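Local coordinates for protein ABC transporter (Caldanaerobius, PDB 4G68) that probably binds xylose-containing sugars for uptake as the extracellular solute-binding component of an ABC transporter, holding three xylopyranose units in its cleft, at residues B[46-51]-B[74-79]; B[205-210]-B[237-242]; B[150-155]-B[313-318]; B[241-246]-B[409-414]. All coordinates share one frame; numbering follows the deposited sequence.

Interaction 1: B[46-51]-B[74-79]; sequences LFTGEP and ESVTEN. With XYS (alpha-D-xylopyranose), chain E; XYP (beta-D-xylopyranose), chain C; XYP (beta-D-xylopyranose), chain D.
Leu46 meets two flat groups with its two methyls: CD1 sits over the centre of one face of the Phe47 ring, and CD2 lies 3.4 Å from OD1 of the Asn79 amide, the Leu46 and Asn79 side chains running alongside each other. The Phe47 ring turns an edge to the sugar, its CD1 3.5 Å from ring oxygen O5 of the alpha-D-xylopyranose. At the Asn79 amide, O2 of the chain D beta-D-xylopyranose donates a hydrogen bond to OD1 at 2.7 Å and accepts one from ND2 at 2.9 Å, so both ends of the amide grip one hydroxyl. A first torsion of 178° carries the Asn79 amide out opposite its own backbone N to reach that sugar.

The two backbones close up where Leu46 CA makes a CH...O contact of 3.1 Å with Thr77 O. Thr48 CG2 packs on Val76 CG2 at 3.6 Å, while its OG1 bonds a bound water. That water donates to Leu46 O, accepts from Asn79 N at 2.9 Å, and also bonds both O2 and O3 of the alpha-D-xylopyranose, tying both segments to the ligand. Gly49 N adds weak hydrogen bonds to O1 and O2 of the same sugar; a side chain on this glycine would run into O1. Glu78 caps the helix that follows, through Asp80 N and Ala81 N. The C-terminal ends of the parallel strands 40-45 and 71-76, joined by helix 52-66 in a beta-alpha-beta crossover, and the turns that follow them line the sugar cleft of a periplasmic-binding-protein fold.

Interaction 2: B[205-210]-B[237-242]; sequences WYYDMI and DAAQKL. With XYP (beta-D-xylopyranose), chain D.
Helix-on-helix packing within the solute-binding fold joins Tyr207 and Ile210 of helix 201-215 to Ala238 and Leu242 of helix 233-248. The short segments approach to 8.9 Å between axes, their N-to-C directions 131° apart. Ala238 is small enough for Ile210 to settle directly on it, CG2 to CB 3.6 Å, while the other branch of Ile210 ends with CD1 4.0 Å from Leu242 CD2. That Leu242 methyl also touches Tyr206 CB at 3.8 Å. With chi1 at 175°, Tyr207 swings its ring alongside the partner helix so that CE1 lies 3.8 Å from Ala238 CB; its hydroxyl is hydrogen-bonded to Phe235 O. Lys241 contributes its CB to the Ile210 contact and sends its amine off to a salt bridge with Glu214.

On the same helix, Trp205 points away from this interface, to the sugar site. A leucine in its place has no indole N-H, and O4 of the chain D beta-D-xylopyranose would probably lose that donor and the ring edge it rests against. The bond at stake is nearly straight: Trp205 NE1 to that O4 spans 2.9 Å with 164° at the hydrogen.

Interaction 3: B[150-155]-B[313-318]; sequences FDQQAS and TEYIGG. With XYP (beta-D-xylopyranose), chain D.
Gln153 with Gly318 and Ala154 with Gly317 form two rungs of an antiparallel ladder between strands 144-160 and 317-325, close to the centre of the chain. The first is a hydrogen-bonded pair: Gln153 N gives to Gly318 O at 2.8 Å, and Gly318 N returns a bond to Gln153 O from above that carbonyl's plane. The second, a non-hydrogen-bonded pair, is the tight spot, with the CA atoms of Ala154 and Gly317 only 4.3 Å apart. Any CB on Gly317 would collide with Gln153 O and Ala154 CA, so the close approach depends on the missing side chain. Where the chain turns its corner at Ile316, Ser155 takes over from the ladder. Its OG, tucked between its own backbone N and carbonyl carbon (chi1 58°), accepts from Ile316 N at 3.1 Å, beside a weak bond from Ser155 N to Ile316 O.

Looser packing is found on the side of Gln152 and Tyr315, both partly exposed. Here the Tyr315 ring lies against Ala154, CD2 to CB 3.8 Å, and brings an edge to Gln153 O. Direct polar contact gives way to a water: it accepts from Tyr315 OH at 2.7 Å and donates to Gln152 OE1 and Gln153 O. Gln152 NE2 has its own acceptor in Pro358 O.

On the other face of the sheet, next to Trp205, Gln153 stretches out beyond CG toward the ligand. Its NE2 donates to ring oxygen O5 of the chain D beta-D-xylopyranose, 3.1 Å away at an angle of 148°.

Interaction 4: B[241-246]-B[409-414]; sequences KLQDMV and AQLFAK
Leu242 holds its CG anti to the backbone N (chi1 -167°), while Phe412 keeps CG beside its own N and anti to the carbonyl carbon (chi1 -82°), and these settings bring a methyl squarely over an aromatic ring. The contact is helix packing: helix 233-248, which also packs on the helix carrying Trp205, 201-215, lies against the last turn of helix 398-412. The sugar is some way off, the side chain of Phe412 being about 12 Å from a bound beta-D-xylopyranose. Leu242 CD1 makes a CH-pi contact with one face of the ring, 3.7 Å from the centroid and 6° off the ring normal. The second methyl, CD2, reaches Phe412 CZ at 3.6 Å, the two side chains crossing at about a right angle.

Farther along the same helix, Val246 adds CG2, 3.9 Å from Phe412 CD2, and rests CG1 near Phe412 O. Cutting Phe412 back to an alanine would probably leave a gap beside the Leu242 methyls and take from Val246 CG2 its aromatic neighbour. Leu411 CB also touches Leu242 CD1 at 4.1 Å, and the extended chain of Gln243 crosses the Leu411 side chain nearly perpendicularly.

Here helix 398-412 ends in a Schellman motif. The Lys414 side chain folds at chi2 and chi3 near Gln243, ending in a weak hydrogen bond from NZ to Asn247 OD1. Its backbone turns to positive phi, and Lys414 N bonds back into the last turn, 3.1 Å from Leu411 O.

How the interactions relate
Interactions 1, 2 and 3 converge on the chain D beta-D-xylopyranose: Asn79 takes O2, Trp205 takes O4 and Gln153 takes O5; Lys83 and Asp393 also hydrogen-bond to it. Interactions 1 and 2 lie on opposite sides of the chain's centre, about 30 Å apart between centres, consistent with a sugar bound between two lobes. Interaction 3 touches both, through Phe150 CE1 on Phe47 CZ at 4.1 Å and through Trp205 CZ3 on Ser155 CA at 3.7 Å. Interaction 4 continues interaction 2 along helix 233-248, their centres about 8 Å apart; they share Lys241 and Leu242, and Leu242 packs in both. Leu411 CD1 packs on Ala239 CB and Tyr207 CD1, so helices 201-215, 233-248 and 398-412 meet.

Interaction 1: B[46-51]-B[74-79]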
# COMPACT_ATOMS: atom_id res chain seq x y z
N LEU B 46 3.49 -4.09 -11.95
CA LEU B 46 2.19 -4.60 -11.66
C LEU B 46 1.07 -3.70 -12.04
O LEU B 46 -0.08 -3.86 -11.57
CB LEU B 46 2.16 -5.02 -10.15
CG LEU B 46 2.45 -3.93 -9.11
CD1 LEU B 46 1.61 -2.66 -9.29
CD2 LEU B 46 2.00 -4.45 -7.75
N PHE B 47 1.36 -2.66 -12.86
CA PHE B 47 0.31 -1.69 -13.21
C PHE B 47 -0.61 -2.27 -14.27
O PHE B 47 -0.50 -1.95 -15.45
CB PHE B 47 0.91 -0.32 -13.62
CG PHE B 47 1.49 0.42 -12.43
CD1 PHE B 47 0.68 0.99 -11.48
CD2 PHE B 47 2.90 0.38 -12.19
CE1 PHE B 47 1.22 1.62 -10.35
CE2 PHE B 47 3.42 0.97 -11.03
CZ PHE B 47 2.60 1.64 -10.17
N THR B 48 -1.57 -3.09 -13.81
CA THR B 48 -2.49 -3.81 -14.69
C THR B 48 -3.79 -3.05 -15.06
O THR B 48 -4.35 -3.27 -16.14
CB THR B 48 -2.90 -5.15 -14.07
OG1 THR B 48 -3.23 -4.96 -12.69
CG2 THR B 48 -1.80 -6.23 -14.23
N GLY B 49 -4.29 -2.19 -14.17
CA GLY B 49 -5.50 -1.46 -14.42
C GLY B 49 -5.35 -0.17 -15.19
O GLY B 49 -4.27 0.35 -15.34
N GLU B 50 -6.46 0.35 -15.69
CA GLU B 50 -6.45 1.60 -16.41
C GLU B 50 -6.76 2.79 -15.48
O GLU B 50 -7.50 2.63 -14.53
CB GLU B 50 -7.52 1.51 -17.55
CG GLU B 50 -7.17 0.43 -18.55
CD GLU B 50 -5.94 0.76 -19.39
OE1 GLU B 50 -5.33 1.89 -19.26
OE2 GLU B 50 -5.53 -0.13 -20.16
N PRO B 51 -6.18 3.96 -15.74
CA PRO B 51 -5.38 4.28 -16.89
C PRO B 51 -3.89 4.01 -16.72
O PRO B 51 -3.10 4.37 -17.60
CB PRO B 51 -5.59 5.77 -17.06
CG PRO B 51 -5.80 6.24 -15.65
CD PRO B 51 -6.61 5.16 -15.01
N GLU B 74 8.42 -4.48 -21.38
CA GLU B 74 7.82 -4.70 -20.04
C GLU B 74 6.99 -5.93 -20.05
O GLU B 74 6.47 -6.37 -21.09
CB GLU B 74 7.05 -3.44 -19.53
CG GLU B 74 5.86 -3.04 -20.47
CD GLU B 74 4.77 -2.17 -19.84
OE1 GLU B 74 4.76 -1.97 -18.65
OE2 GLU B 74 3.86 -1.66 -20.60
N SER B 75 6.87 -6.56 -18.87
CA SER B 75 5.87 -7.63 -18.67
C SER B 75 5.10 -7.20 -17.41
O SER B 75 5.72 -6.97 -16.36
CB SER B 75 6.56 -8.98 -18.53
OG SER B 75 5.69 -9.99 -18.05
N VAL B 76 3.79 -7.23 -17.50
CA VAL B 76 2.92 -6.70 -16.45
C VAL B 76 2.13 -7.82 -15.84
O VAL B 76 1.47 -8.61 -16.56
CB VAL B 76 2.06 -5.54 -16.94
CG1 VAL B 76 1.31 -5.91 -18.15
CG2 VAL B 76 1.11 -4.98 -15.89
N THR B 77 2.13 -7.86 -14.52
CA THR B 77 1.45 -9.01 -13.78
C THR B 77 0.66 -8.43 -12.61
O THR B 77 1.17 -7.55 -11.89
CB THR B 77 2.49 -9.99 -13.27
OG1 THR B 77 3.27 -10.48 -14.36
CG2 THR B 77 1.85 -11.20 -12.45
N GLU B 78 -0.60 -8.87 -12.50
CA GLU B 78 -1.48 -8.42 -11.41
C GLU B 78 -0.74 -8.53 -10.07
O GLU B 78 -0.11 -9.55 -9.76
CB GLU B 78 -2.77 -9.26 -11.40
CG GLU B 78 -3.73 -8.95 -10.25
CD GLU B 78 -3.44 -9.64 -8.91
OE1 GLU B 78 -3.00 -10.88 -8.91
OE2 GLU B 78 -3.81 -9.01 -7.82
N ASN B 79 -0.94 -7.53 -9.22
CA ASN B 79 -0.34 -7.45 -7.87
C ASN B 79 -0.05 -8.78 -7.14
O ASN B 79 1.08 -9.11 -6.87
CB ASN B 79 -1.28 -6.51 -7.04
CG ASN B 79 -0.86 -6.34 -5.60
OD1 ASN B 79 0.29 -6.16 -5.31
ND2 ASN B 79 -1.83 -6.34 -4.70
C1 XYS E . -2.94 -0.18 -11.01
C2 XYS E . -2.75 -1.58 -10.40
C3 XYS E . -2.68 -1.59 -8.88
C4 XYS E . -1.82 -0.42 -8.37
C5 XYS E . -2.37 0.90 -8.92
O1 XYS E . -4.08 0.01 -11.76
O2 XYS E . -3.63 -2.54 -10.83
O3 XYS E . -2.20 -2.84 -8.53
O4 XYS E . -1.59 -0.45 -7.00
O5 XYS E . -2.64 0.93 -10.25
C1 XYP C . -0.87 -1.26 -6.44
C2 XYP C . 0.16 -0.46 -5.66
C3 XYP C . 1.03 -1.45 -4.84
C4 XYP C . 0.07 -2.17 -3.94
C5 XYP C . -1.09 -2.81 -4.77
O2 XYP C . 1.06 0.09 -6.63
O3 XYP C . 1.92 -0.68 -4.02
O4 XYP C . 0.81 -3.20 -3.30
O5 XYP C . -1.78 -1.82 -5.52
C1 XYP D . 0.29 -3.55 -1.97
C2 XYP D . 0.78 -4.94 -1.70
C3 XYP D . 0.41 -5.30 -0.25
C4 XYP D . 0.93 -4.24 0.76
C5 XYP D . 0.60 -2.82 0.23
O2 XYP D . 0.17 -5.85 -2.62
O3 XYP D . 1.07 -6.56 -0.02
O4 XYP D . 0.34 -4.41 2.05
O5 XYP D . 0.97 -2.60 -1.13
O HOH W 1 -2.16 -5.05 -10.14

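Interaction 2: B[205-210]-B[237-242]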
# COMPACT_ATOMS: atom_id res chain seq x y z
N TRP B 205 -4.66 -4.60 6.33
CA TRP B 205 -4.54 -3.15 6.59
C TRP B 205 -5.45 -2.66 7.68
O TRP B 205 -5.05 -1.81 8.47
CB TRP B 205 -4.84 -2.32 5.33
CG TRP B 205 -3.61 -2.26 4.44
CD1 TRP B 205 -2.88 -3.32 3.86
CD2 TRP B 205 -2.95 -1.04 4.01
NE1 TRP B 205 -1.84 -2.78 3.13
CE2 TRP B 205 -1.83 -1.42 3.24
CE3 TRP B 205 -3.18 0.33 4.25
CZ2 TRP B 205 -1.01 -0.47 2.64
CZ3 TRP B 205 -2.34 1.28 3.71
CH2 TRP B 205 -1.26 0.89 2.92
N TYR B 206 -6.66 -3.26 7.76
CA TYR B 206 -7.57 -2.86 8.84
C TYR B 206 -6.98 -3.23 10.20
O TYR B 206 -6.97 -2.40 11.13
CB TYR B 206 -8.92 -3.54 8.74
CG TYR B 206 -9.83 -3.11 7.59
CD1 TYR B 206 -11.13 -2.63 7.88
CD2 TYR B 206 -9.43 -3.24 6.29
CE1 TYR B 206 -12.02 -2.24 6.90
CE2 TYR B 206 -10.31 -2.87 5.25
CZ TYR B 206 -11.58 -2.37 5.56
OH TYR B 206 -12.44 -1.98 4.55
N TYR B 207 -6.52 -4.49 10.32
CA TYR B 207 -5.97 -4.94 11.61
C TYR B 207 -4.74 -4.05 11.96
O TYR B 207 -4.64 -3.53 13.05
CB TYR B 207 -5.51 -6.42 11.53
CG TYR B 207 -4.88 -6.69 12.83
CD1 TYR B 207 -5.64 -7.19 13.88
CD2 TYR B 207 -3.52 -6.44 13.05
CE1 TYR B 207 -5.07 -7.39 15.15
CE2 TYR B 207 -2.89 -6.64 14.32
CZ TYR B 207 -3.71 -7.13 15.35
OH TYR B 207 -3.16 -7.29 16.56
N ASP B 208 -3.82 -3.89 10.99
CA ASP B 208 -2.58 -3.16 11.26
C ASP B 208 -2.90 -1.72 11.72
O ASP B 208 -2.30 -1.22 12.68
CB ASP B 208 -1.70 -3.13 9.99
CG ASP B 208 -1.20 -4.48 9.58
OD1 ASP B 208 -1.39 -5.54 10.30
OD2 ASP B 208 -0.61 -4.50 8.51
N MET B 209 -3.84 -1.07 11.05
CA MET B 209 -4.29 0.26 11.51
C MET B 209 -4.88 0.30 12.90
O MET B 209 -4.55 1.17 13.71
CB MET B 209 -5.27 0.94 10.51
CG MET B 209 -5.91 2.29 11.12
SD MET B 209 -4.73 3.58 11.74
CE MET B 209 -4.43 3.78 9.98
N ILE B 210 -5.71 -0.67 13.19
CA ILE B 210 -6.37 -0.68 14.48
C ILE B 210 -5.31 -0.97 15.58
O ILE B 210 -5.30 -0.31 16.65
CB ILE B 210 -7.49 -1.72 14.52
CG1 ILE B 210 -8.69 -1.32 13.63
CG2 ILE B 210 -8.00 -1.90 15.96
CD1 ILE B 210 -9.64 -2.51 13.41
N ASP B 237 -6.64 -6.55 21.89
CA ASP B 237 -7.72 -5.55 21.74
C ASP B 237 -8.01 -5.16 20.29
O ASP B 237 -9.15 -5.02 19.88
CB ASP B 237 -7.40 -4.30 22.57
CG ASP B 237 -7.52 -4.54 24.10
OD1 ASP B 237 -7.94 -5.61 24.57
OD2 ASP B 237 -7.17 -3.58 24.81
N ALA B 238 -6.95 -4.97 19.49
CA ALA B 238 -7.14 -4.65 18.05
C ALA B 238 -7.92 -5.76 17.35
O ALA B 238 -8.81 -5.49 16.53
CB ALA B 238 -5.79 -4.43 17.35
N ALA B 239 -7.56 -7.03 17.63
CA ALA B 239 -8.22 -8.19 17.07
C ALA B 239 -9.67 -8.18 17.48
O ALA B 239 -10.55 -8.44 16.65
CB ALA B 239 -7.51 -9.50 17.51
N GLN B 240 -9.95 -7.86 18.74
CA GLN B 240 -11.36 -7.80 19.16
C GLN B 240 -12.10 -6.66 18.44
O GLN B 240 -13.20 -6.89 17.97
CB GLN B 240 -11.44 -7.64 20.67
CG GLN B 240 -12.86 -7.55 21.18
CD GLN B 240 -13.63 -8.83 20.92
OE1 GLN B 240 -13.35 -9.88 21.51
NE2 GLN B 240 -14.63 -8.74 20.04
N LYS B 241 -11.50 -5.46 18.32
CA LYS B 241 -12.15 -4.35 17.56
C LYS B 241 -12.37 -4.67 16.07
O LYS B 241 -13.38 -4.24 15.47
CB LYS B 241 -11.29 -3.08 17.62
CG LYS B 241 -11.18 -2.43 19.00
CD LYS B 241 -12.48 -2.03 19.58
CE LYS B 241 -12.32 -1.14 20.82
NZ LYS B 241 -11.03 -0.46 21.07
N LEU B 242 -11.45 -5.40 15.47
CA LEU B 242 -11.63 -5.84 14.10
C LEU B 242 -12.88 -6.79 14.09
O LEU B 242 -13.72 -6.70 13.20
CB LEU B 242 -10.40 -6.63 13.67
CG LEU B 242 -10.18 -6.95 12.19
CD1 LEU B 242 -10.79 -8.24 11.89
CD2 LEU B 242 -10.62 -5.78 11.28
C1 XYP D . 0.29 -3.55 -1.97
C2 XYP D . 0.78 -4.94 -1.70
C3 XYP D . 0.41 -5.30 -0.25
C4 XYP D . 0.93 -4.24 0.76
C5 XYP D . 0.60 -2.82 0.23
O2 XYP D . 0.17 -5.85 -2.62
O3 XYP D . 1.07 -6.56 -0.02
O4 XYP D . 0.34 -4.41 2.05
O5 XYP D . 0.97 -2.60 -1.13

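Interaction 3: B[150-155]-B[313-318]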
# COMPACT_ATOMS: atom_id res chain seq x y z
N PHE B 150 10.11 5.22 -5.91
CA PHE B 150 9.23 6.02 -6.75
C PHE B 150 7.91 6.40 -6.09
O PHE B 150 7.30 7.40 -6.50
CB PHE B 150 9.03 5.35 -8.11
CG PHE B 150 8.08 4.17 -8.07
CD1 PHE B 150 6.73 4.33 -8.32
CD2 PHE B 150 8.58 2.86 -7.86
CE1 PHE B 150 5.86 3.19 -8.27
CE2 PHE B 150 7.72 1.73 -7.88
CZ PHE B 150 6.37 1.93 -8.05
N ASP B 151 7.46 5.70 -5.05
CA ASP B 151 6.20 6.09 -4.38
C ASP B 151 6.07 5.79 -2.91
O ASP B 151 6.83 4.98 -2.35
CB ASP B 151 4.90 5.78 -5.19
CG ASP B 151 4.46 4.33 -5.18
OD1 ASP B 151 4.94 3.51 -4.39
OD2 ASP B 151 3.59 4.01 -6.03
N GLN B 152 5.19 6.56 -2.28
CA GLN B 152 4.90 6.34 -0.87
C GLN B 152 3.49 5.89 -0.69
O GLN B 152 2.64 6.17 -1.53
CB GLN B 152 5.17 7.54 0.02
CG GLN B 152 4.90 8.87 -0.54
CD GLN B 152 5.41 10.00 0.36
OE1 GLN B 152 5.10 10.01 1.56
NE2 GLN B 152 6.14 11.00 -0.24
N GLN B 153 3.25 5.17 0.38
CA GLN B 153 1.90 4.72 0.68
C GLN B 153 1.40 5.42 1.93
O GLN B 153 2.19 5.90 2.76
CB GLN B 153 1.90 3.16 0.93
CG GLN B 153 2.29 2.41 -0.33
CD GLN B 153 2.11 0.90 -0.16
OE1 GLN B 153 1.85 0.40 0.95
NE2 GLN B 153 2.30 0.16 -1.27
N ALA B 154 0.06 5.46 2.07
CA ALA B 154 -0.58 5.99 3.27
C ALA B 154 -1.97 5.36 3.37
O ALA B 154 -2.65 5.18 2.36
CB ALA B 154 -0.73 7.52 3.22
N SER B 155 -2.36 5.04 4.58
CA SER B 155 -3.71 4.50 4.87
C SER B 155 -4.83 5.58 4.86
O SER B 155 -4.74 6.67 5.46
CB SER B 155 -3.66 3.78 6.20
OG SER B 155 -3.22 4.67 7.23
N THR B 313 -2.60 10.90 14.53
CA THR B 313 -2.12 11.26 13.19
C THR B 313 -1.19 10.15 12.59
O THR B 313 -0.74 10.29 11.44
CB THR B 313 -1.32 12.59 13.19
OG1 THR B 313 -0.09 12.37 13.82
CG2 THR B 313 -2.13 13.76 13.91
N GLU B 314 -0.92 9.09 13.34
CA GLU B 314 -0.02 8.04 12.83
C GLU B 314 -0.74 7.33 11.67
O GLU B 314 -1.99 7.23 11.65
CB GLU B 314 0.41 7.01 13.92
CG GLU B 314 1.20 7.61 15.09
CD GLU B 314 1.35 6.69 16.31
OE1 GLU B 314 0.55 5.85 16.59
OE2 GLU B 314 2.29 6.83 17.08
N TYR B 315 0.04 6.85 10.67
CA TYR B 315 -0.59 6.11 9.59
C TYR B 315 0.18 4.88 9.20
O TYR B 315 1.31 4.74 9.58
CB TYR B 315 -0.96 6.99 8.40
CG TYR B 315 0.26 7.60 7.69
CD1 TYR B 315 0.77 8.84 8.10
CD2 TYR B 315 0.89 6.94 6.64
CE1 TYR B 315 1.90 9.42 7.46
CE2 TYR B 315 1.98 7.47 5.97
CZ TYR B 315 2.49 8.73 6.35
OH TYR B 315 3.62 9.25 5.70
N ILE B 316 -0.46 4.01 8.46
CA ILE B 316 0.17 2.84 7.89
C ILE B 316 0.65 3.24 6.48
O ILE B 316 -0.14 3.76 5.68
CB ILE B 316 -0.79 1.64 7.83
CG1 ILE B 316 -1.16 1.11 9.24
CG2 ILE B 316 -0.21 0.51 6.93
CD1 ILE B 316 -0.01 0.45 9.99
N GLY B 317 1.95 3.14 6.25
CA GLY B 317 2.49 3.53 4.97
C GLY B 317 3.98 3.83 5.08
O GLY B 317 4.75 3.24 5.92
N GLY B 318 4.43 4.71 4.21
CA GLY B 318 5.88 5.09 4.15
C GLY B 318 6.37 5.01 2.71
O GLY B 318 5.63 4.61 1.82
C1 XYP D . 0.29 -3.55 -1.97
C2 XYP D . 0.78 -4.94 -1.70
C3 XYP D . 0.41 -5.30 -0.25
C4 XYP D . 0.93 -4.24 0.76
C5 XYP D . 0.60 -2.82 0.23
O2 XYP D . 0.17 -5.85 -2.62
O3 XYP D . 1.07 -6.56 -0.02
O4 XYP D . 0.34 -4.41 2.05
O5 XYP D . 0.97 -2.60 -1.13
O HOH W 2 3.96 8.05 3.25

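Interaction 4: B[241-246]-B[409-414]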
# COMPACT_ATOMS: atom_id res chain seq x y z
N LYS B 241 -11.50 -5.46 18.32
CA LYS B 241 -12.15 -4.35 17.56
C LYS B 241 -12.37 -4.67 16.07
O LYS B 241 -13.38 -4.24 15.47
CB LYS B 241 -11.29 -3.08 17.62
CG LYS B 241 -11.18 -2.43 19.00
CD LYS B 241 -12.48 -2.03 19.58
CE LYS B 241 -12.32 -1.14 20.82
NZ LYS B 241 -11.03 -0.46 21.07
N LEU B 242 -11.45 -5.40 15.47
CA LEU B 242 -11.63 -5.84 14.10
C LEU B 242 -12.88 -6.79 14.09
O LEU B 242 -13.72 -6.70 13.20
CB LEU B 242 -10.40 -6.63 13.67
CG LEU B 242 -10.18 -6.95 12.19
CD1 LEU B 242 -10.79 -8.24 11.89
CD2 LEU B 242 -10.62 -5.78 11.28
N GLN B 243 -12.97 -7.71 15.07
CA GLN B 243 -14.16 -8.63 15.04
C GLN B 243 -15.48 -7.88 15.38
O GLN B 243 -16.54 -8.23 14.84
CB GLN B 243 -13.97 -9.89 15.92
CG GLN B 243 -12.92 -10.83 15.30
CD GLN B 243 -12.79 -12.19 15.97
OE1 GLN B 243 -12.49 -13.21 15.28
NE2 GLN B 243 -13.10 -12.26 17.27
N ASP B 244 -15.38 -6.82 16.19
CA ASP B 244 -16.53 -5.92 16.44
C ASP B 244 -17.05 -5.29 15.17
O ASP B 244 -18.25 -5.23 14.99
CB ASP B 244 -16.16 -4.75 17.36
CG ASP B 244 -15.84 -5.16 18.82
OD1 ASP B 244 -16.24 -6.23 19.28
OD2 ASP B 244 -15.23 -4.31 19.50
N MSE B 245 -16.15 -4.87 14.28
CA MSE B 245 -16.63 -4.44 12.93
C MSE B 245 -17.38 -5.58 12.21
O MSE B 245 -18.50 -5.39 11.64
CB MSE B 245 -15.42 -3.98 12.06
CG MSE B 245 -14.79 -2.73 12.67
SE MSE B 245 -13.27 -2.16 11.55
CE MSE B 245 -14.38 -1.44 10.09
N VAL B 246 -16.76 -6.77 12.20
CA VAL B 246 -17.42 -7.90 11.52
C VAL B 246 -18.83 -8.14 12.14
O VAL B 246 -19.85 -8.28 11.41
CB VAL B 246 -16.58 -9.22 11.57
CG1 VAL B 246 -17.28 -10.35 10.83
CG2 VAL B 246 -15.19 -9.01 10.92
N ALA B 409 -6.92 -13.23 8.46
CA ALA B 409 -8.07 -13.78 7.74
C ALA B 409 -8.97 -14.66 8.65
O ALA B 409 -10.24 -14.61 8.55
CB ALA B 409 -7.62 -14.55 6.50
N GLN B 410 -8.37 -15.48 9.51
CA GLN B 410 -9.19 -16.23 10.49
C GLN B 410 -9.91 -15.31 11.44
O GLN B 410 -11.10 -15.58 11.79
CB GLN B 410 -8.36 -17.30 11.21
CG GLN B 410 -7.83 -18.36 10.23
CD GLN B 410 -6.55 -19.09 10.75
OE1 GLN B 410 -6.37 -19.31 11.94
NE2 GLN B 410 -5.59 -19.32 9.83
N LEU B 411 -9.31 -14.16 11.85
CA LEU B 411 -10.14 -13.20 12.61
C LEU B 411 -11.43 -12.77 11.86
O LEU B 411 -12.52 -12.71 12.48
CB LEU B 411 -9.39 -11.90 13.00
CG LEU B 411 -8.29 -12.07 14.10
CD1 LEU B 411 -7.47 -10.78 14.21
CD2 LEU B 411 -8.95 -12.40 15.48
N PHE B 412 -11.26 -12.37 10.60
CA PHE B 412 -12.42 -11.92 9.79
C PHE B 412 -13.48 -12.99 9.62
O PHE B 412 -14.69 -12.66 9.51
CB PHE B 412 -11.96 -11.46 8.41
CG PHE B 412 -11.43 -10.05 8.37
CD1 PHE B 412 -10.04 -9.79 8.19
CD2 PHE B 412 -12.30 -8.99 8.37
CE1 PHE B 412 -9.56 -8.48 8.07
CE2 PHE B 412 -11.82 -7.67 8.25
CZ PHE B 412 -10.46 -7.41 8.10
N ALA B 413 -13.02 -14.23 9.58
CA ALA B 413 -13.86 -15.38 9.34
C ALA B 413 -14.51 -15.87 10.64
O ALA B 413 -15.29 -16.83 10.61
CB ALA B 413 -13.05 -16.49 8.65
N LYS B 414 -14.18 -15.23 11.75
CA LYS B 414 -14.64 -15.68 13.13
C LYS B 414 -14.22 -17.15 13.37
O LYS B 414 -14.99 -17.99 13.92
CB LYS B 414 -16.17 -15.48 13.27
CG LYS B 414 -16.66 -14.00 13.18
CD LYS B 414 -16.37 -13.21 14.49
CE LYS B 414 -17.59 -13.55 15.40
NZ LYS B 414 -17.68 -12.96 16.74